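PDB 3AF6: putative uncharacterized protein PH1404, which probably terminates transcription as a zinc-dependent ribonuclease of the metallo-beta-lactamase superfamily that cleaves nascent single-stranded RNA. Local coordinates for residues Ile428-Val433 and Ile517-Ser522; Tyr457-Ile462 and His498-Ser503. All coordinates share one frame; numbering follows the deposited sequence.

Interaction 1. Residues Ile428-Val433 and Ile517-Ser522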
ATOM      1  N   ILE A 428      17.306  -5.989  14.895  1.00 45.01           N
ATOM      2  CA  ILE A 428      17.000  -5.050  13.827  1.00 44.65           C
ATOM      3  C   ILE A 428      15.505  -4.778  13.793  1.00 44.42           C
ATOM      4  O   ILE A 428      14.722  -5.558  13.238  1.00 44.99           O
ATOM      5  CB  ILE A 428      17.475  -5.577  12.437  1.00 43.59           C
ATOM      6  CG1 ILE A 428      19.007  -5.693  12.417  1.00 44.22           C
ATOM      7  CG2 ILE A 428      17.026  -4.628  11.329  1.00 40.95           C
ATOM      8  CD1 ILE A 428      19.574  -6.200  11.101  1.00 43.09           C
ATOM      9  N   PRO A 429      15.082  -3.672  14.413  1.00 44.42           N
ATOM     10  CA  PRO A 429      13.654  -3.354  14.407  1.00 45.05           C
ATOM     11  C   PRO A 429      13.275  -2.816  13.036  1.00 44.54           C
ATOM     12  O   PRO A 429      14.045  -2.065  12.434  1.00 43.93           O
ATOM     13  CB  PRO A 429      13.529  -2.314  15.518  1.00 44.06           C
ATOM     14  CG  PRO A 429      14.835  -1.621  15.465  1.00 45.99           C
ATOM     15  CD  PRO A 429      15.832  -2.738  15.266  1.00 44.17           C
ATOM     16  N   ALA A 430      12.107  -3.223  12.544  1.00 43.87           N
ATOM     17  CA  ALA A 430      11.615  -2.785  11.238  1.00 45.28           C
ATOM     18  C   ALA A 430      10.138  -3.140  11.076  1.00 46.74           C
ATOM     19  O   ALA A 430       9.675  -4.163  11.595  1.00 47.28           O
ATOM     20  CB  ALA A 430      12.435  -3.434  10.123  1.00 43.52           C
ATOM     21  N   MET A 431       9.389  -2.298  10.368  1.00 47.04           N
ATOM     22  CA  MET A 431       7.973  -2.587  10.162  1.00 48.11           C
ATOM     23  C   MET A 431       7.862  -3.844   9.292  1.00 46.06           C
ATOM     24  O   MET A 431       8.705  -4.091   8.418  1.00 44.44           O
ATOM     25  CB  MET A 431       7.243  -1.401   9.482  1.00 50.99           C
ATOM     26  CG  MET A 431       7.069  -0.139  10.336  1.00 52.26           C
ATOM     27  SD  MET A 431       6.331  -0.463  11.983  1.00 61.22           S
ATOM     28  CE  MET A 431       4.496  -0.251  11.683  1.00 57.29           C
ATOM     29  N   ALA A 432       6.822  -4.633   9.545  1.00 43.82           N
ATOM     30  CA  ALA A 432       6.582  -5.861   8.802  1.00 42.22           C
ATOM     31  C   ALA A 432       6.754  -5.642   7.303  1.00 42.22           C
ATOM     32  O   ALA A 432       7.173  -6.550   6.590  1.00 42.31           O
ATOM     33  CB  ALA A 432       5.188  -6.380   9.097  1.00 38.46           C
ATOM     34  N   VAL A 433       6.417  -4.441   6.840  1.00 41.46           N
ATOM     35  CA  VAL A 433       6.527  -4.077   5.435  1.00 42.33           C
ATOM     36  C   VAL A 433       7.512  -2.917   5.275  1.00 43.68           C
ATOM     37  O   VAL A 433       7.542  -1.995   6.094  1.00 43.35           O
ATOM     38  CB  VAL A 433       5.173  -3.634   4.869  1.00 43.23           C
ATOM     39  CG1 VAL A 433       5.294  -3.395   3.367  1.00 45.42           C
ATOM     40  CG2 VAL A 433       4.132  -4.679   5.156  1.00 41.80           C
ATOM     41  N   ILE A 517      20.565 -13.143  14.405  1.00 59.67           N
ATOM     42  CA  ILE A 517      20.076 -11.865  13.926  1.00 57.60           C
ATOM     43  C   ILE A 517      18.563 -11.884  14.094  1.00 56.96           C
ATOM     44  O   ILE A 517      17.893 -12.827  13.647  1.00 55.94           O
ATOM     45  CB  ILE A 517      20.403 -11.648  12.435  1.00 57.07           C
ATOM     46  CG1 ILE A 517      21.910 -11.752  12.205  1.00 54.80           C
ATOM     47  CG2 ILE A 517      19.902 -10.279  11.995  1.00 56.38           C
ATOM     48  CD1 ILE A 517      22.704 -10.741  12.990  1.00 57.15           C
ATOM     49  N   ILE A 518      18.033 -10.851  14.748  1.00 53.95           N
ATOM     50  CA  ILE A 518      16.599 -10.744  14.981  1.00 50.83           C
ATOM     51  C   ILE A 518      16.029  -9.509  14.296  1.00 48.98           C
ATOM     52  O   ILE A 518      16.436  -8.379  14.573  1.00 46.62           O
ATOM     53  CB  ILE A 518      16.282 -10.652  16.496  1.00 52.21           C
ATOM     54  CG1 ILE A 518      16.912 -11.835  17.233  1.00 53.00           C
ATOM     55  CG2 ILE A 518      14.774 -10.647  16.723  1.00 49.59           C
ATOM     56  CD1 ILE A 518      16.960 -11.657  18.735  1.00 53.69           C
ATOM     57  N   ILE A 519      15.094  -9.731  13.385  1.00 48.14           N
ATOM     58  CA  ILE A 519      14.447  -8.627  12.688  1.00 47.87           C
ATOM     59  C   ILE A 519      12.983  -8.722  13.091  1.00 48.23           C
ATOM     60  O   ILE A 519      12.343  -9.760  12.887  1.00 47.31           O
ATOM     61  CB  ILE A 519      14.574  -8.751  11.149  1.00 45.73           C
ATOM     62  CG1 ILE A 519      16.048  -8.831  10.749  1.00 44.84           C
ATOM     63  CG2 ILE A 519      13.921  -7.553  10.485  1.00 43.68           C
ATOM     64  CD1 ILE A 519      16.284  -8.763   9.242  1.00 44.89           C
ATOM     65  N   ALA A 520      12.456  -7.649  13.674  1.00 48.15           N
ATOM     66  CA  ALA A 520      11.074  -7.660  14.128  1.00 47.72           C
ATOM     67  C   ALA A 520      10.409  -6.294  14.214  1.00 47.73           C
ATOM     68  O   ALA A 520      11.059  -5.269  14.446  1.00 47.14           O
ATOM     69  CB  ALA A 520      10.994  -8.347  15.489  1.00 47.43           C
ATOM     70  N   SER A 521       9.096  -6.303  14.032  1.00 47.61           N
ATOM     71  CA  SER A 521       8.288  -5.096  14.105  1.00 49.24           C
ATOM     72  C   SER A 521       7.938  -4.848  15.578  1.00 49.59           C
ATOM     73  O   SER A 521       7.957  -5.786  16.374  1.00 49.30           O
ATOM     74  CB  SER A 521       7.021  -5.297  13.280  1.00 48.68           C
ATOM     75  OG  SER A 521       6.445  -6.561  13.566  1.00 47.46           O
ATOM     76  N   SER A 522       7.631  -3.607  15.956  1.00 50.87           N
ATOM     77  CA  SER A 522       7.604  -2.454  15.061  1.00 52.80           C
ATOM     78  C   SER A 522       8.979  -1.871  14.784  1.00 52.15           C
ATOM     79  O   SER A 522       9.914  -2.045  15.568  1.00 50.67           O
ATOM     80  CB  SER A 522       6.708  -1.356  15.641  1.00 55.83           C
ATOM     81  OG  SER A 522       5.339  -1.623  15.368  1.00 61.55           O
TER
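Ile-428 and Pro-429 pair with Ile-519 and Ala-520 as neighbouring central strands of the six-stranded parallel sheet in the beta-CASP region. The bonds form the alternating parallel ladder. Ile-428 N donates to Ile-518 O over 2.6 Å, nearly in line with the carbonyl, and Ile-428 O takes the N-H of Ala-520 at 3.1 Å. Pro-429 has no N-H to offer, and the next donor is Ala-430 N, which reaches Ala-520 O at 3.0 Å from above the carbonyl plane. The N-H and carbonyl of Ile-519 turn the other way, to the backbone of Tyr-457 and Asp-459. On the face carrying Ile-428 and Ile-519, CB of Ile-428 packs on CG1 of Ile-519 at 3.9 Å. Beyond the strand ends, Ala-430 O lies over CA of Ser-521 in a CA-H...O contact; the N-H of Ser-521 is turned to the backbone O of Asp-459, the Ser-521 hydroxyl bonds Gly-460 O, and Ser-522 O bonds the hydroxyl of Ser-530. The loop after Pro-429 runs toward the zinc site: Val-433 O accepts from NE2 of the zinc ligand His-258, a second-shell bond. Met-431, its chain bent at chi2 (-51°), brings SD within 3.7 Å of Ser-522 OG.

Interaction 2. Residues Tyr457-Ile462 and His498-Ser503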
ATOM      1  N   TYR A 457      16.159 -14.628  12.519  1.00 58.35           N
ATOM      2  CA  TYR A 457      14.764 -14.757  12.919  1.00 55.73           C
ATOM      3  C   TYR A 457      13.900 -13.578  12.474  1.00 55.40           C
ATOM      4  O   TYR A 457      14.294 -12.418  12.606  1.00 55.99           O
ATOM      5  CB  TYR A 457      14.673 -14.907  14.435  1.00 53.40           C
ATOM      6  CG  TYR A 457      15.357 -16.143  14.964  1.00 51.73           C
ATOM      7  CD1 TYR A 457      16.543 -16.049  15.697  1.00 51.58           C
ATOM      8  CD2 TYR A 457      14.819 -17.410  14.741  1.00 49.09           C
ATOM      9  CE1 TYR A 457      17.169 -17.189  16.196  1.00 51.07           C
ATOM     10  CE2 TYR A 457      15.437 -18.551  15.234  1.00 48.08           C
ATOM     11  CZ  TYR A 457      16.605 -18.435  15.960  1.00 49.40           C
ATOM     12  OH  TYR A 457      17.201 -19.563  16.465  1.00 48.72           O
ATOM     13  N   LEU A 458      12.718 -13.890  11.954  1.00 54.44           N
ATOM     14  CA  LEU A 458      11.778 -12.880  11.492  1.00 54.48           C
ATOM     15  C   LEU A 458      10.567 -12.909  12.424  1.00 56.04           C
ATOM     16  O   LEU A 458       9.814 -13.887  12.446  1.00 57.15           O
ATOM     17  CB  LEU A 458      11.345 -13.194  10.056  1.00 53.08           C
ATOM     18  CG  LEU A 458      12.462 -13.502   9.048  1.00 52.73           C
ATOM     19  CD1 LEU A 458      11.852 -13.689   7.659  1.00 51.56           C
ATOM     20  CD2 LEU A 458      13.492 -12.370   9.033  1.00 48.46           C
ATOM     21  N   ASP A 459      10.365 -11.840  13.186  1.00 56.21           N
ATOM     22  CA  ASP A 459       9.256 -11.805  14.131  1.00 55.90           C
ATOM     23  C   ASP A 459       8.323 -10.606  13.991  1.00 56.13           C
ATOM     24  O   ASP A 459       8.777  -9.469  13.878  1.00 57.86           O
ATOM     25  CB  ASP A 459       9.810 -11.821  15.558  1.00 54.87           C
ATOM     26  CG  ASP A 459       8.898 -12.534  16.534  1.00 53.50           C
ATOM     27  OD1 ASP A 459       7.709 -12.744  16.195  1.00 52.00           O
ATOM     28  OD2 ASP A 459       9.376 -12.874  17.640  1.00 49.60           O
ATOM     29  N   GLY A 460       7.018 -10.862  14.002  1.00 54.75           N
ATOM     30  CA  GLY A 460       6.065  -9.772  13.934  1.00 53.61           C
ATOM     31  C   GLY A 460       5.286  -9.586  12.654  1.00 53.21           C
ATOM     32  O   GLY A 460       5.013  -8.452  12.256  1.00 55.25           O
ATOM     33  N   MET A 461       4.899 -10.684  12.019  1.00 51.14           N
ATOM     34  CA  MET A 461       4.149 -10.610  10.770  1.00 49.61           C
ATOM     35  C   MET A 461       5.022 -10.183   9.585  1.00 45.91           C
ATOM     36  O   MET A 461       4.523  -9.872   8.515  1.00 45.26           O
ATOM     37  CB  MET A 461       2.947  -9.674  10.924  1.00 52.96           C
ATOM     38  CG  MET A 461       1.884 -10.203  11.877  1.00 57.21           C
ATOM     39  SD  MET A 461       1.187 -11.788  11.327  1.00 64.59           S
ATOM     40  CE  MET A 461       2.174 -13.005  12.318  1.00 64.14           C
ATOM     41  N   ILE A 462       6.331 -10.175   9.792  1.00 44.80           N
ATOM     42  CA  ILE A 462       7.283  -9.850   8.739  1.00 43.86           C
ATOM     43  C   ILE A 462       7.213 -10.951   7.686  1.00 44.84           C
ATOM     44  O   ILE A 462       7.300 -10.686   6.489  1.00 46.49           O
ATOM     45  CB  ILE A 462       8.728  -9.820   9.262  1.00 42.38           C
ATOM     46  CG1 ILE A 462       8.933  -8.619  10.181  1.00 39.53           C
ATOM     47  CG2 ILE A 462       9.699  -9.814   8.095  1.00 41.27           C
ATOM     48  CD1 ILE A 462      10.365  -8.476  10.670  1.00 41.81           C
ATOM     49  N   HIS A 498      14.339 -17.884   9.579  1.00 62.31           N
ATOM     50  CA  HIS A 498      13.529 -18.731  10.441  1.00 62.73           C
ATOM     51  C   HIS A 498      12.413 -17.887  11.049  1.00 61.64           C
ATOM     52  O   HIS A 498      12.646 -17.082  11.954  1.00 62.15           O
ATOM     53  CB  HIS A 498      14.379 -19.333  11.562  1.00 64.66           C
ATOM     54  CG  HIS A 498      13.632 -20.297  12.431  1.00 68.15           C
ATOM     55  ND1 HIS A 498      13.250 -21.548  11.997  1.00 68.57           N
ATOM     56  CD2 HIS A 498      13.194 -20.192  13.709  1.00 68.50           C
ATOM     57  CE1 HIS A 498      12.613 -22.174  12.971  1.00 69.82           C
ATOM     58  NE2 HIS A 498      12.566 -21.372  14.021  1.00 68.98           N
ATOM     59  N   PRO A 499      11.185 -18.048  10.546  1.00 60.04           N
ATOM     60  CA  PRO A 499      10.044 -17.289  11.062  1.00 60.35           C
ATOM     61  C   PRO A 499       9.767 -17.701  12.495  1.00 61.06           C
ATOM     62  O   PRO A 499       9.541 -18.881  12.756  1.00 60.98           O
ATOM     63  CB  PRO A 499       8.903 -17.704  10.137  1.00 60.43           C
ATOM     64  CG  PRO A 499       9.603 -18.097   8.873  1.00 60.92           C
ATOM     65  CD  PRO A 499      10.795 -18.855   9.383  1.00 59.53           C
ATOM     66  N   VAL A 500       9.795 -16.747  13.424  1.00 62.49           N
ATOM     67  CA  VAL A 500       9.517 -17.049  14.832  1.00 62.78           C
ATOM     68  C   VAL A 500       8.044 -17.442  14.948  1.00 63.18           C
ATOM     69  O   VAL A 500       7.155 -16.597  14.836  1.00 63.53           O
ATOM     70  CB  VAL A 500       9.795 -15.834  15.736  1.00 62.93           C
ATOM     71  CG1 VAL A 500       9.608 -16.219  17.194  1.00 62.56           C
ATOM     72  CG2 VAL A 500      11.212 -15.326  15.498  1.00 62.37           C
ATOM     73  N   ALA A 501       7.808 -18.730  15.177  1.00 63.42           N
ATOM     74  CA  ALA A 501       6.466 -19.304  15.266  1.00 65.10           C
ATOM     75  C   ALA A 501       5.512 -18.858  16.384  1.00 65.91           C
ATOM     76  O   ALA A 501       4.306 -18.755  16.149  1.00 65.27           O
ATOM     77  CB  ALA A 501       6.579 -20.824  15.278  1.00 65.69           C
ATOM     78  N   ASN A 502       6.023 -18.612  17.589  1.00 66.38           N
ATOM     79  CA  ASN A 502       5.148 -18.205  18.691  1.00 67.41           C
ATOM     80  C   ASN A 502       5.868 -17.601  19.892  1.00 68.57           C
ATOM     81  O   ASN A 502       7.098 -17.579  19.951  1.00 68.66           O
ATOM     82  CB  ASN A 502       4.306 -19.398  19.158  1.00 65.58           C
ATOM     83  CG  ASN A 502       5.149 -20.625  19.450  1.00 65.83           C
ATOM     84  OD1 ASN A 502       6.080 -20.574  20.260  1.00 64.23           O
ATOM     85  ND2 ASN A 502       4.830 -21.738  18.788  1.00 63.95           N
ATOM     86  N   SER A 503       5.070 -17.120  20.844  1.00 70.18           N
ATOM     87  CA  SER A 503       5.554 -16.486  22.073  1.00 72.19           C
ATOM     88  C   SER A 503       6.681 -17.274  22.727  1.00 73.09           C
ATOM     89  O   SER A 503       7.684 -16.710  23.170  1.00 71.21           O
ATOM     90  CB  SER A 503       4.409 -16.360  23.080  1.00 73.00           C
ATOM     91  OG  SER A 503       3.184 -16.027  22.446  1.00 76.05           O
TER
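Val-500, Tyr-457 and His-498 carry the contact between strand 456-459 and the outermost strand, 497-499, of the parallel beta-CASP sheet; the chain between the two strands includes helix 462-471, in a beta-alpha-beta crossover. Two backbone bonds hold the register, Leu-458 N to His-498 O at 3.2 Å and Val-500 N to Leu-458 O at 3.0 Å, both donors standing above the carbonyl planes. Tyr-457 and His-498 share one face and lie side by side, pointing the same way. Their rings meet rim to rim, planes at 78°, neither lying over the face of the other. The imidazole is placed there by CG lying anti to the backbone N (chi1 -176°), and its NE2 is hydrogen-bonded to Glu-505 OE2. Val-500 points its side chain at strand 456-459 and fits between Tyr-457 and Asp-459, with helix 503-511 also touching it through Arg-506 and Ile-509. Its CG2 rests on CB of Tyr-457 at 3.6 Å. The other methyl packs against the Asp-459 carboxylate, a buried group that forms a salt bridge to Arg-506 and a hydrogen bond to Tyr-533 OH. There CG1 of Val-500 lies 3.4 Å from Asp-459 OD2.

Overall arrangement
Both contacts belong to one parallel sheet, in which strand 516-520 of interaction 1 lies directly beside strand 456-459 of interaction 2; the centres of the two contacts lie about 10 Å apart. The loops that follow these two strands are joined through the Ser-521 hydroxyl. Interaction 1 is buried in the middle of the sheet and is mostly backbone bonding with aliphatic packing; its 430-433 loop leads toward the zinc ligands. Interaction 2 forms the sheet's margin, away from the annotated sites and partly exposed, with fewer bonds across the strands and with aromatic and charged groups tied to helix 503-511. Tyr-533 serves both, packing on Ile-518 and Ala-520 in one and reaching the Asp-459 carboxylate of the other.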